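PDB 6DLH: alpha-1,4-endofucoidanase from Mariniflexile fucanivorans, which hydrolyses alpha-1,4 linkages inside fucoidan chains as a retaining endo-acting enzyme of glycoside hydrolase family 107, with Ig-like domains following its catalytic part. Local coordinates for residues N57-G62 with N388-P393; N113-N118 with A544-G549; F652-T657 with P680-I685; T662-F667 with N691-S696. All coordinates share one frame; numbering follows the deposited sequence.

Overall arrangement
From the N terminus, the loop after strand 46-49 comes first; contact 1 closes it onto the loop after strand 377-379, within the part built on the parallel sheet. Contact 2 starts inside that long span, at 113-118, and ends beyond it at 544-549, so contacts 1 and 2 cross; they touch where Asn-57 packs on Pro-116 and Ile-117. Contact 2 ties the enzyme body to an Ig-like domain. Contacts 3 and 4 lie later, in the last Ig-like domain of this chain, where they cross each other and share the sheet of strands 654-659, 692-697 and 684-689. Ala-544 and Leu-545 of contact 2 pack on Tyr-665 of contact 4, joining consecutive Ig-like domains.

Contact 1: N57-G62 with N388-P393; sequences NGNIEG and NLENAP
Asn-59 and Leu-389 bring two type I beta turns together, their CA atoms 6.5 Å apart. One turn runs from Gly-58 to Glu-61, the other from Asn-388 to Asn-391, and they sit on loops that follow strands 46-49 and 377-379, neighbours in the parallel sheet. An Asx turn overlaps the start of the second turn: Asn-388 OD1 accepts from Glu-390 N at 2.8 Å, a place for asparagine, whose short amide reaches back to the backbone. With CG beside its own backbone N (chi1 -70°), Asn-59 holds its amide out to Glu-390, whose chain is extended beyond CG. Asn-59 ND2 donates to Glu-390 OE2 over 3.2 Å with an N-H...O angle of 142°. It meets the anti side of the carboxylate, 29° out of plane, and the two flat groups are nearly perpendicular. Beside this polar pair, Ile-60 CD1 touches Leu-389 CD1 at 3.8 Å, while Ile-60 also rests on Pro-129 and Trp-133 of helix 129-139. Arg-54 serves both polar partners: its backbone O accepts from Asn-59 ND2, and its NE forms a salt bridge with Glu-390 OE1. The carboxylate is thus gripped at both oxygens, which should restrict its rotation and favour its charged form.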
loop_
_atom_site.group_PDB
_atom_site.type_symbol
_atom_site.label_atom_id
_atom_site.label_comp_id
_atom_site.label_asym_id
_atom_site.label_seq_id
_atom_site.Cartn_x
_atom_site.Cartn_y
_atom_site.Cartn_z
ATOM N N ASN A 57 9.798 7.719 -2.113
ATOM C CA ASN A 57 9.970 9.051 -2.680
ATOM C C ASN A 57 8.617 9.661 -3.031
ATOM O O ASN A 57 8.462 10.243 -4.103
ATOM C CB ASN A 57 10.924 9.056 -3.877
ATOM C CG ASN A 57 12.343 8.696 -3.492
ATOM O OD1 ASN A 57 12.773 8.947 -2.363
ATOM N ND2 ASN A 57 13.066 8.088 -4.420
ATOM N N GLY A 58 7.657 9.483 -2.114
ATOM C CA GLY A 58 6.316 10.036 -2.227
ATOM C C GLY A 58 5.345 9.168 -3.030
ATOM O O GLY A 58 4.138 9.402 -2.981
ATOM N N ASN A 59 5.872 8.179 -3.765
ATOM C CA ASN A 59 5.079 7.327 -4.643
ATOM C C ASN A 59 3.816 6.790 -3.960
ATOM O O ASN A 59 2.778 6.714 -4.602
ATOM C CB ASN A 59 5.903 6.196 -5.263
ATOM C CG ASN A 59 6.910 6.655 -6.298
ATOM O OD1 ASN A 59 6.786 7.733 -6.872
ATOM N ND2 ASN A 59 7.903 5.823 -6.572
ATOM N N ILE A 60 3.893 6.432 -2.669
ATOM C CA ILE A 60 2.808 5.729 -1.991
ATOM C C ILE A 60 1.761 6.704 -1.448
ATOM O O ILE A 60 0.661 6.297 -1.074
ATOM C CB ILE A 60 3.339 4.783 -0.887
ATOM C CG1 ILE A 60 2.274 3.804 -0.383
ATOM C CG2 ILE A 60 3.955 5.567 0.262
ATOM C CD1 ILE A 60 1.792 2.814 -1.423
ATOM N N GLU A 61 2.109 7.991 -1.381
ATOM C CA GLU A 61 1.190 8.998 -0.874
ATOM C C GLU A 61 -0.101 8.983 -1.694
ATOM O O GLU A 61 -0.062 9.045 -2.923
ATOM C CB GLU A 61 1.865 10.369 -0.899
ATOM C CG GLU A 61 2.820 10.574 0.262
ATOM C CD GLU A 61 3.940 11.574 0.028
ATOM O OE1 GLU A 61 4.125 12.009 -1.131
ATOM O OE2 GLU A 61 4.639 11.892 1.008
ATOM N N GLY A 62 -1.237 8.866 -0.996
ATOM C CA GLY A 62 -2.546 8.999 -1.620
ATOM C C GLY A 62 -3.101 7.693 -2.197
ATOM O O GLY A 62 -4.205 7.683 -2.735
ATOM N N ASN A 388 3.436 -1.699 -10.146
ATOM C CA ASN A 388 4.453 -0.652 -10.168
ATOM C C ASN A 388 3.794 0.729 -10.150
ATOM O O ASN A 388 3.170 1.122 -11.128
ATOM C CB ASN A 388 5.353 -0.804 -11.397
ATOM C CG ASN A 388 6.456 0.232 -11.511
ATOM O OD1 ASN A 388 6.517 1.192 -10.742
ATOM N ND2 ASN A 388 7.338 0.038 -12.477
ATOM N N LEU A 389 3.968 1.468 -9.047
ATOM C CA LEU A 389 3.326 2.762 -8.859
ATOM C C LEU A 389 3.853 3.816 -9.836
ATOM O O LEU A 389 3.226 4.860 -9.999
ATOM C CB LEU A 389 3.521 3.234 -7.414
ATOM C CG LEU A 389 2.811 2.423 -6.327
ATOM C CD1 LEU A 389 3.247 2.878 -4.937
ATOM C CD2 LEU A 389 1.300 2.520 -6.461
ATOM N N GLU A 390 4.997 3.551 -10.482
ATOM C CA GLU A 390 5.596 4.506 -11.406
ATOM C C GLU A 390 5.120 4.247 -12.836
ATOM O O GLU A 390 5.524 4.963 -13.752
ATOM C CB GLU A 390 7.126 4.428 -11.365
ATOM C CG GLU A 390 7.737 4.740 -10.008
ATOM C CD GLU A 390 9.238 4.483 -9.892
ATOM O OE1 GLU A 390 9.764 3.629 -10.642
ATOM O OE2 GLU A 390 9.884 5.139 -9.047
ATOM N N ASN A 391 4.273 3.222 -13.026
ATOM C CA ASN A 391 3.891 2.791 -14.364
ATOM C C ASN A 391 2.377 2.587 -14.436
ATOM O O ASN A 391 1.909 1.512 -14.805
ATOM C CB ASN A 391 4.665 1.535 -14.789
ATOM C CG ASN A 391 4.529 1.176 -16.255
ATOM O OD1 ASN A 391 4.218 2.021 -17.090
ATOM N ND2 ASN A 391 4.787 -0.079 -16.585
ATOM N N ALA A 392 1.618 3.636 -14.099
ATOM C CA ALA A 392 0.168 3.626 -14.230
ATOM C C ALA A 392 -0.400 2.398 -13.520
ATOM O O ALA A 392 -0.932 1.497 -14.161
ATOM C CB ALA A 392 -0.234 3.663 -15.691
ATOM N N PRO A 393 -0.336 2.332 -12.173
ATOM C CA PRO A 393 -0.714 1.115 -11.459
ATOM C C PRO A 393 -2.200 0.803 -11.633
ATOM O O PRO A 393 -3.027 1.706 -11.757
ATOM C CB PRO A 393 -0.399 1.437 -9.988
ATOM C CG PRO A 393 -0.439 2.954 -9.904
ATOM C CD PRO A 393 -0.006 3.447 -11.272
#

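Contact 2: N113-N118 with A544-G549; sequences NGDPIN and ALKDYG
Lys-546 reaches Asp-115 by staying extended through its first three torsions, with CG opposite the backbone N (chi1 -172°), and bending at the last one (chi4 -65°), which turns NZ toward the carboxylate. On the other loop, Asp-115 has its CG trans to the carbonyl carbon, and the two side chains run antiparallel alongside each other. Lys-546 NZ and Asp-115 OD1 form a salt bridge at 3.2 Å, although as a hydrogen bond it is weak. The aliphatic end of the lysine shares in the contact, for Lys-546 CE lies 3.4 Å from Asp-115 OD1 and 3.5 Å from Asn-113 O. A long, flexible chain that is apolar along its length and charged at its end suits such a reach over a loop. Gly-114 lies next to CE with a phi of 91°, a backbone conformation that glycine accepts because it has no CB to press on the carbonyl O of Asn-113. In the same loop as Lys-546, Tyr-548 OH hydrogen-bonds Ala-540 O. This is a surface contact between domains: a loop ahead of helix 129-139 in the enzyme body meets the loop between strands 537-543 and 550-553 of an Ig-like domain.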
loop_
_atom_site.group_PDB
_atom_site.type_symbol
_atom_site.label_atom_id
_atom_site.label_comp_id
_atom_site.label_asym_id
_atom_site.label_seq_id
_atom_site.Cartn_x
_atom_site.Cartn_y
_atom_site.Cartn_z
ATOM N N ASN A 113 15.244 16.245 -11.373
ATOM C CA ASN A 113 13.927 16.662 -11.834
ATOM C C ASN A 113 13.149 17.308 -10.689
ATOM O O ASN A 113 12.019 17.753 -10.882
ATOM C CB ASN A 113 13.163 15.518 -12.505
ATOM C CG ASN A 113 13.546 15.320 -13.956
ATOM O OD1 ASN A 113 13.806 14.197 -14.388
ATOM N ND2 ASN A 113 13.581 16.399 -14.722
ATOM N N GLY A 114 13.772 17.359 -9.506
ATOM C CA GLY A 114 13.173 17.975 -8.332
ATOM C C GLY A 114 12.388 16.968 -7.496
ATOM O O GLY A 114 11.940 17.283 -6.394
ATOM N N ASP A 115 12.229 15.755 -8.042
ATOM C CA ASP A 115 11.528 14.671 -7.373
ATOM C C ASP A 115 12.370 14.200 -6.191
ATOM O O ASP A 115 13.596 14.206 -6.275
ATOM C CB ASP A 115 11.190 13.544 -8.355
ATOM C CG ASP A 115 10.165 13.946 -9.403
ATOM O OD1 ASP A 115 9.056 14.351 -9.009
ATOM O OD2 ASP A 115 10.487 13.859 -10.608
ATOM N N PRO A 116 11.749 13.798 -5.056
ATOM C CA PRO A 116 12.498 13.302 -3.900
ATOM C C PRO A 116 13.410 12.104 -4.177
ATOM O O PRO A 116 13.263 11.392 -5.177
ATOM C CB PRO A 116 11.397 12.925 -2.896
ATOM C CG PRO A 116 10.228 13.791 -3.300
ATOM C CD PRO A 116 10.297 13.827 -4.812
ATOM N N ILE A 117 14.382 11.932 -3.274
ATOM C CA ILE A 117 15.342 10.841 -3.277
ATOM C C ILE A 117 15.724 10.596 -1.818
ATOM O O ILE A 117 15.707 11.527 -1.014
ATOM C CB ILE A 117 16.547 11.172 -4.185
ATOM C CG1 ILE A 117 16.892 10.019 -5.131
ATOM C CG2 ILE A 117 17.754 11.630 -3.381
ATOM C CD1 ILE A 117 17.565 10.455 -6.415
ATOM N N ASN A 118 15.986 9.330 -1.471
ATOM C CA ASN A 118 16.280 8.932 -0.100
ATOM C C ASN A 118 15.059 9.086 0.803
ATOM O O ASN A 118 15.201 9.095 2.024
ATOM C CB ASN A 118 17.485 9.679 0.485
ATOM C CG ASN A 118 18.818 9.119 0.033
ATOM O OD1 ASN A 118 19.139 7.963 0.301
ATOM N ND2 ASN A 118 19.606 9.937 -0.647
ATOM N N ALA A 544 6.161 24.398 -13.228
ATOM C CA ALA A 544 5.834 24.250 -14.636
ATOM C C ALA A 544 6.557 23.028 -15.194
ATOM O O ALA A 544 7.705 22.778 -14.841
ATOM C CB ALA A 544 6.238 25.496 -15.382
ATOM N N LEU A 545 5.866 22.274 -16.057
ATOM C CA LEU A 545 6.436 21.118 -16.738
ATOM C C LEU A 545 6.837 20.057 -15.711
ATOM O O LEU A 545 7.882 19.421 -15.838
ATOM C CB LEU A 545 7.633 21.558 -17.596
ATOM C CG LEU A 545 7.381 22.706 -18.580
ATOM C CD1 LEU A 545 8.616 22.974 -19.422
ATOM C CD2 LEU A 545 6.180 22.425 -19.476
ATOM N N LYS A 546 5.996 19.894 -14.683
ATOM C CA LYS A 546 6.166 18.872 -13.664
ATOM C C LYS A 546 4.787 18.493 -13.138
ATOM O O LYS A 546 3.968 19.365 -12.860
ATOM C CB LYS A 546 7.081 19.367 -12.538
ATOM C CG LYS A 546 7.469 18.312 -11.511
ATOM C CD LYS A 546 8.389 18.825 -10.426
ATOM C CE LYS A 546 8.797 17.752 -9.438
ATOM N NZ LYS A 546 7.637 17.244 -8.662
ATOM N N ASP A 547 4.542 17.185 -13.014
ATOM C CA ASP A 547 3.256 16.682 -12.561
ATOM C C ASP A 547 3.015 17.124 -11.120
ATOM O O ASP A 547 3.871 16.946 -10.258
ATOM C CB ASP A 547 3.162 15.168 -12.749
ATOM C CG ASP A 547 3.096 14.772 -14.213
ATOM O OD1 ASP A 547 2.037 15.010 -14.829
ATOM O OD2 ASP A 547 4.109 14.254 -14.732
ATOM N N TYR A 548 1.843 17.721 -10.881
ATOM C CA TYR A 548 1.504 18.249 -9.572
ATOM C C TYR A 548 0.890 17.129 -8.736
ATOM O O TYR A 548 0.268 16.220 -9.277
ATOM C CB TYR A 548 0.570 19.458 -9.705
ATOM C CG TYR A 548 0.196 20.111 -8.397
ATOM C CD1 TYR A 548 1.112 20.878 -7.694
ATOM C CD2 TYR A 548 -1.067 19.941 -7.850
ATOM C CE1 TYR A 548 0.779 21.479 -6.490
ATOM C CE2 TYR A 548 -1.414 20.527 -6.642
ATOM C CZ TYR A 548 -0.487 21.299 -5.961
ATOM O OH TYR A 548 -0.817 21.879 -4.769
ATOM N N GLY A 549 1.077 17.207 -7.417
ATOM C CA GLY A 549 0.502 16.221 -6.518
ATOM C C GLY A 549 0.081 16.850 -5.196
ATOM O O GLY A 549 0.928 17.328 -4.443
#

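Contact 3: F652-T657 with P680-I685; sequences FAYNYT and PDWLTI
Tyr-654, Trp-682 and Leu-683 form a small hydrophobic cluster inside an Ig-like beta sandwich. Tyr-654 opens strand 654-659 and Leu-683 leads into strand 684-689; these are the outer strands of a three-stranded antiparallel sheet with strand 692-697 between them. The CA atoms of Tyr-654 and Leu-683 are 8.5 Å apart, and large side chains must bridge the gap. Tyr-654 and Trp-682 make a T-shaped pair: the edge of the indole points toward the face of the phenol ring, with six-membered ring centroids 5.9 Å apart and planes at 83°. The leading atom, Trp-682 CZ3, comes to 4.0 Å from Tyr-654 CB. Trp-682 sits in a type I turn from Pro-680 to Leu-683, and a chi1 of 65°, with CG flanked by both backbone N and carbonyl carbon, swings the indole inward. The polar group of each aromatic is satisfied in the facing sheet: Tyr-654 OH bonds Thr-646 O of strand 642-649, and Trp-682 NE1 bonds Asn-707 OD1 of strand 705-713. Leu-683, a branched apolar residue, packs beside both rings. Its CB lies over one indole face near the rim, 3.8 Å above the plane, while Leu-683 CD1 reaches Tyr-654 CD2 at 4.1 Å.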
loop_
_atom_site.group_PDB
_atom_site.type_symbol
_atom_site.label_atom_id
_atom_site.label_comp_id
_atom_site.label_asym_id
_atom_site.label_seq_id
_atom_site.Cartn_x
_atom_site.Cartn_y
_atom_site.Cartn_z
ATOM N N PHE A 652 26.757 4.509 -37.562
ATOM C CA PHE A 652 25.662 4.160 -36.672
ATOM C C PHE A 652 24.665 5.312 -36.613
ATOM O O PHE A 652 25.064 6.470 -36.506
ATOM C CB PHE A 652 26.194 3.769 -35.292
ATOM C CG PHE A 652 26.927 2.453 -35.286
ATOM C CD1 PHE A 652 26.229 1.253 -35.237
ATOM C CD2 PHE A 652 28.311 2.412 -35.352
ATOM C CE1 PHE A 652 26.904 0.041 -35.243
ATOM C CE2 PHE A 652 28.985 1.200 -35.355
ATOM C CZ PHE A 652 28.281 0.016 -35.301
ATOM N N ALA A 653 23.372 4.978 -36.704
ATOM C CA ALA A 653 22.318 5.976 -36.634
ATOM C C ALA A 653 22.405 6.701 -35.293
ATOM O O ALA A 653 22.636 6.084 -34.251
ATOM C CB ALA A 653 20.963 5.349 -36.855
ATOM N N TYR A 654 22.260 8.027 -35.361
ATOM C CA TYR A 654 22.327 8.894 -34.202
ATOM C C TYR A 654 20.915 9.356 -33.872
ATOM O O TYR A 654 20.102 9.566 -34.776
ATOM C CB TYR A 654 23.215 10.105 -34.502
ATOM C CG TYR A 654 23.463 11.012 -33.325
ATOM C CD1 TYR A 654 24.504 10.762 -32.448
ATOM C CD2 TYR A 654 22.651 12.112 -33.080
ATOM C CE1 TYR A 654 24.740 11.582 -31.356
ATOM C CE2 TYR A 654 22.866 12.939 -31.987
ATOM C CZ TYR A 654 23.918 12.673 -31.125
ATOM O OH TYR A 654 24.149 13.477 -30.046
ATOM N N ASN A 655 20.654 9.511 -32.568
ATOM C CA ASN A 655 19.381 10.012 -32.072
ATOM C C ASN A 655 19.622 10.783 -30.777
ATOM O O ASN A 655 20.433 10.365 -29.952
ATOM C CB ASN A 655 18.359 8.890 -31.852
ATOM C CG ASN A 655 17.767 8.367 -33.143
ATOM O OD1 ASN A 655 16.936 9.029 -33.765
ATOM N ND2 ASN A 655 18.189 7.182 -33.557
ATOM N N TYR A 656 18.905 11.907 -30.633
ATOM C CA TYR A 656 18.895 12.710 -29.418
ATOM C C TYR A 656 17.675 13.627 -29.425
ATOM O O TYR A 656 17.443 14.341 -30.399
ATOM C CB TYR A 656 20.166 13.552 -29.307
ATOM C CG TYR A 656 20.452 14.065 -27.920
ATOM C CD1 TYR A 656 19.735 15.123 -27.379
ATOM C CD2 TYR A 656 21.452 13.497 -27.149
ATOM C CE1 TYR A 656 20.005 15.603 -26.107
ATOM C CE2 TYR A 656 21.734 13.963 -25.875
ATOM C CZ TYR A 656 21.009 15.018 -25.351
ATOM O OH TYR A 656 21.294 15.479 -24.097
ATOM N N THR A 657 16.911 13.605 -28.323
ATOM C CA THR A 657 15.683 14.378 -28.226
ATOM C C THR A 657 15.919 15.618 -27.367
ATOM O O THR A 657 16.364 15.516 -26.223
ATOM C CB THR A 657 14.500 13.504 -27.778
ATOM O OG1 THR A 657 14.171 12.581 -28.818
ATOM C CG2 THR A 657 13.261 14.306 -27.444
ATOM N N PRO A 680 27.277 20.705 -40.317
ATOM C CA PRO A 680 27.211 19.541 -41.213
ATOM C C PRO A 680 25.820 19.005 -41.560
ATOM O O PRO A 680 24.900 19.049 -40.740
ATOM C CB PRO A 680 27.997 18.476 -40.437
ATOM C CG PRO A 680 29.049 19.285 -39.706
ATOM C CD PRO A 680 28.348 20.571 -39.315
ATOM N N ASP A 681 25.709 18.457 -42.779
ATOM C CA ASP A 681 24.447 18.154 -43.438
ATOM C C ASP A 681 23.782 16.909 -42.854
ATOM O O ASP A 681 22.578 16.722 -43.032
ATOM C CB ASP A 681 24.640 17.933 -44.942
ATOM C CG ASP A 681 24.597 19.205 -45.770
ATOM O OD1 ASP A 681 24.198 20.257 -45.220
ATOM O OD2 ASP A 681 24.956 19.130 -46.964
ATOM N N TRP A 682 24.564 16.058 -42.178
ATOM C CA TRP A 682 24.057 14.757 -41.769
ATOM C C TRP A 682 22.972 14.856 -40.694
ATOM O O TRP A 682 22.098 13.992 -40.645
ATOM C CB TRP A 682 25.185 13.788 -41.387
ATOM C CG TRP A 682 25.987 14.172 -40.183
ATOM C CD1 TRP A 682 27.163 14.862 -40.168
ATOM C CD2 TRP A 682 25.699 13.841 -38.812
ATOM N NE1 TRP A 682 27.619 14.999 -38.885
ATOM C CE2 TRP A 682 26.745 14.381 -38.030
ATOM C CE3 TRP A 682 24.666 13.148 -38.168
ATOM C CZ2 TRP A 682 26.780 14.254 -36.641
ATOM C CZ3 TRP A 682 24.703 13.020 -36.797
ATOM C CH2 TRP A 682 25.745 13.567 -36.046
ATOM N N LEU A 683 23.021 15.903 -39.854
ATOM C CA LEU A 683 22.111 16.035 -38.724
ATOM C C LEU A 683 20.985 17.015 -39.060
ATOM O O LEU A 683 21.235 18.178 -39.374
ATOM C CB LEU A 683 22.911 16.482 -37.493
ATOM C CG LEU A 683 22.116 16.714 -36.203
ATOM C CD1 LEU A 683 22.081 15.462 -35.335
ATOM C CD2 LEU A 683 22.703 17.870 -35.410
ATOM N N THR A 684 19.738 16.533 -38.997
ATOM C CA THR A 684 18.580 17.406 -39.134
ATOM C C THR A 684 17.740 17.347 -37.859
ATOM O O THR A 684 18.080 16.635 -36.919
ATOM C CB THR A 684 17.757 17.100 -40.394
ATOM O OG1 THR A 684 17.246 15.767 -40.330
ATOM C CG2 THR A 684 18.527 17.310 -41.682
ATOM N N ILE A 685 16.645 18.114 -37.837
ATOM C CA ILE A 685 15.765 18.149 -36.686
ATOM C C ILE A 685 14.335 18.054 -37.193
ATOM O O ILE A 685 14.010 18.606 -38.244
ATOM C CB ILE A 685 15.980 19.424 -35.840
ATOM C CG1 ILE A 685 15.505 19.237 -34.395
ATOM C CG2 ILE A 685 15.339 20.645 -36.495
ATOM C CD1 ILE A 685 15.604 20.481 -33.536
#

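Contact 4: T662-F667 with N691-S696; sequences TDYYDF and NSWKLS. With CA (calcium ion), chain F.
Tyr-664 and Trp-693 meet at an oblique angle, ring planes 75° apart, and the phenol end comes up to the indole edge. Tyr-664 OH lies near the indole plane, 3.2 Å from Trp-693 CD1. A water sits in the plane of both rings, at the edge of each: Trp-693 NE1 donates to it over 3.2 Å, and Tyr-664 OH is 2.5 Å from this water, a distance short enough to be read with caution. Farther along 662-667, Tyr-665 turns its edge to one face of Phe-667, CD2 lying 3.8 Å above the plane over the ring centre. The CG of Tyr-664 lies between the backbone N and the carbonyl carbon (chi1 64°), which sends the ring toward strand 692-697 and onto Leu-713 of the facing sheet. In the extended backbone Tyr-665 leaves from the other side, and its OH bonds His-624 and Val-625, while Asp-666 again shares the side of Tyr-664. Asp-666 OD1 binds the calcium ion at 2.5 Å; Glu-668, Asp-670, Asp-715 and the carbonyl O of Gly-634 complete the site. Carboxylate oxygens, hard and negatively charged, suit calcium; tyrosine suits position 664 because its ring packs on apolar Leu-713 while its hydroxyl end meets the indole edge and the water. The water gives the buried indole N-H an acceptor, so an apolar core takes in two polar aromatics beside a calcium-bound loop.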
loop_
_atom_site.group_PDB
_atom_site.type_symbol
_atom_site.label_atom_id
_atom_site.label_comp_id
_atom_site.label_asym_id
_atom_site.label_seq_id
_atom_site.Cartn_x
_atom_site.Cartn_y
_atom_site.Cartn_z
ATOM N N THR A 662 13.988 21.033 -20.348
ATOM C CA THR A 662 15.305 20.476 -20.082
ATOM C C THR A 662 16.361 21.238 -20.886
ATOM O O THR A 662 17.393 21.639 -20.344
ATOM C CB THR A 662 15.332 18.957 -20.329
ATOM O OG1 THR A 662 14.201 18.353 -19.696
ATOM C CG2 THR A 662 16.606 18.290 -19.855
ATOM N N ASP A 663 16.084 21.433 -22.183
ATOM C CA ASP A 663 17.079 21.958 -23.107
ATOM C C ASP A 663 16.775 23.413 -23.472
ATOM O O ASP A 663 17.690 24.170 -23.791
ATOM C CB ASP A 663 17.221 21.053 -24.334
ATOM C CG ASP A 663 17.571 19.616 -23.978
ATOM O OD1 ASP A 663 18.687 19.396 -23.462
ATOM O OD2 ASP A 663 16.721 18.731 -24.217
ATOM N N TYR A 664 15.492 23.791 -23.411
ATOM C CA TYR A 664 15.031 25.088 -23.882
ATOM C C TYR A 664 13.712 25.437 -23.193
ATOM O O TYR A 664 12.885 24.559 -22.939
ATOM C CB TYR A 664 14.895 25.099 -25.412
ATOM C CG TYR A 664 13.852 24.166 -25.976
ATOM C CD1 TYR A 664 12.521 24.548 -26.052
ATOM C CD2 TYR A 664 14.186 22.898 -26.432
ATOM C CE1 TYR A 664 11.549 23.696 -26.554
ATOM C CE2 TYR A 664 13.227 22.033 -26.942
ATOM C CZ TYR A 664 11.902 22.433 -26.999
ATOM O OH TYR A 664 10.931 21.605 -27.491
ATOM N N TYR A 665 13.515 26.734 -22.934
ATOM C CA TYR A 665 12.398 27.200 -22.131
ATOM C C TYR A 665 11.900 28.554 -22.636
ATOM O O TYR A 665 12.694 29.414 -23.010
ATOM C CB TYR A 665 12.842 27.313 -20.671
ATOM C CG TYR A 665 11.730 27.433 -19.662
ATOM C CD1 TYR A 665 10.741 26.466 -19.565
ATOM C CD2 TYR A 665 11.684 28.499 -18.774
ATOM C CE1 TYR A 665 9.725 26.563 -18.628
ATOM C CE2 TYR A 665 10.682 28.606 -17.822
ATOM C CZ TYR A 665 9.701 27.634 -17.750
ATOM O OH TYR A 665 8.711 27.730 -16.818
ATOM N N ASP A 666 10.574 28.733 -22.606
ATOM C CA ASP A 666 9.945 30.001 -22.934
ATOM C C ASP A 666 9.072 30.456 -21.766
ATOM O O ASP A 666 8.071 29.814 -21.451
ATOM C CB ASP A 666 9.130 29.903 -24.226
ATOM C CG ASP A 666 8.389 31.190 -24.550
ATOM O OD1 ASP A 666 9.066 32.196 -24.849
ATOM O OD2 ASP A 666 7.143 31.183 -24.475
ATOM N N PHE A 667 9.426 31.605 -21.179
ATOM C CA PHE A 667 8.825 32.083 -19.942
ATOM C C PHE A 667 7.357 32.478 -20.106
ATOM O O PHE A 667 6.711 32.823 -19.119
ATOM C CB PHE A 667 9.675 33.200 -19.333
ATOM C CG PHE A 667 10.943 32.709 -18.682
ATOM C CD1 PHE A 667 10.953 32.317 -17.349
ATOM C CD2 PHE A 667 12.125 32.618 -19.403
ATOM C CE1 PHE A 667 12.120 31.863 -16.748
ATOM C CE2 PHE A 667 13.288 32.157 -18.804
ATOM C CZ PHE A 667 13.287 31.783 -17.476
ATOM N N ASN A 691 6.399 19.083 -27.187
ATOM C CA ASN A 691 7.341 19.386 -26.119
ATOM C C ASN A 691 8.768 18.966 -26.474
ATOM O O ASN A 691 9.695 19.250 -25.712
ATOM C CB ASN A 691 6.918 18.728 -24.801
ATOM C CG ASN A 691 5.612 19.257 -24.243
ATOM O OD1 ASN A 691 5.545 20.388 -23.769
ATOM N ND2 ASN A 691 4.575 18.437 -24.277
ATOM N N SER A 692 8.944 18.289 -27.620
ATOM C CA SER A 692 10.218 17.656 -27.935
ATOM C C SER A 692 10.529 17.698 -29.432
ATOM O O SER A 692 9.633 17.572 -30.266
ATOM C CB SER A 692 10.254 16.242 -27.408
ATOM O OG SER A 692 9.185 15.480 -27.949
ATOM N N TRP A 693 11.826 17.850 -29.744
ATOM C CA TRP A 693 12.348 17.865 -31.104
ATOM C C TRP A 693 13.487 16.855 -31.210
ATOM O O TRP A 693 14.371 16.828 -30.353
ATOM C CB TRP A 693 12.813 19.280 -31.489
ATOM C CG TRP A 693 11.710 20.291 -31.574
ATOM C CD1 TRP A 693 10.973 20.790 -30.537
ATOM C CD2 TRP A 693 11.210 20.940 -32.761
ATOM N NE1 TRP A 693 10.047 21.690 -30.993
ATOM C CE2 TRP A 693 10.169 21.805 -32.354
ATOM C CE3 TRP A 693 11.537 20.877 -34.122
ATOM C CZ2 TRP A 693 9.455 22.589 -33.259
ATOM C CZ3 TRP A 693 10.825 21.646 -35.019
ATOM C CH2 TRP A 693 9.798 22.491 -34.590
ATOM N N LYS A 694 13.464 16.023 -32.262
ATOM C CA LYS A 694 14.453 14.961 -32.400
ATOM C C LYS A 694 15.529 15.337 -33.419
ATOM O O LYS A 694 15.232 15.660 -34.570
ATOM C CB LYS A 694 13.805 13.614 -32.744
ATOM C CG LYS A 694 14.771 12.436 -32.835
ATOM C CD LYS A 694 14.105 11.086 -33.016
ATOM C CE LYS A 694 13.654 10.805 -34.434
ATOM N NZ LYS A 694 12.862 9.555 -34.512
ATOM N N LEU A 695 16.784 15.272 -32.963
ATOM C CA LEU A 695 17.954 15.379 -33.814
ATOM C C LEU A 695 18.345 13.977 -34.264
ATOM O O LEU A 695 18.627 13.114 -33.433
ATOM C CB LEU A 695 19.093 16.006 -33.005
ATOM C CG LEU A 695 18.878 17.453 -32.564
ATOM C CD1 LEU A 695 19.808 17.810 -31.414
ATOM C CD2 LEU A 695 19.075 18.406 -33.732
ATOM N N SER A 696 18.361 13.760 -35.583
ATOM C CA SER A 696 18.721 12.453 -36.105
ATOM C C SER A 696 19.561 12.573 -37.374
ATOM O O SER A 696 19.686 13.648 -37.960
ATOM C CB SER A 696 17.500 11.602 -36.318
ATOM O OG SER A 696 16.541 12.289 -37.102
HETATM CA CA CA F . 7.865 34.191 -25.813
HETATM O O HOH W 1 8.518 21.947 -28.140
#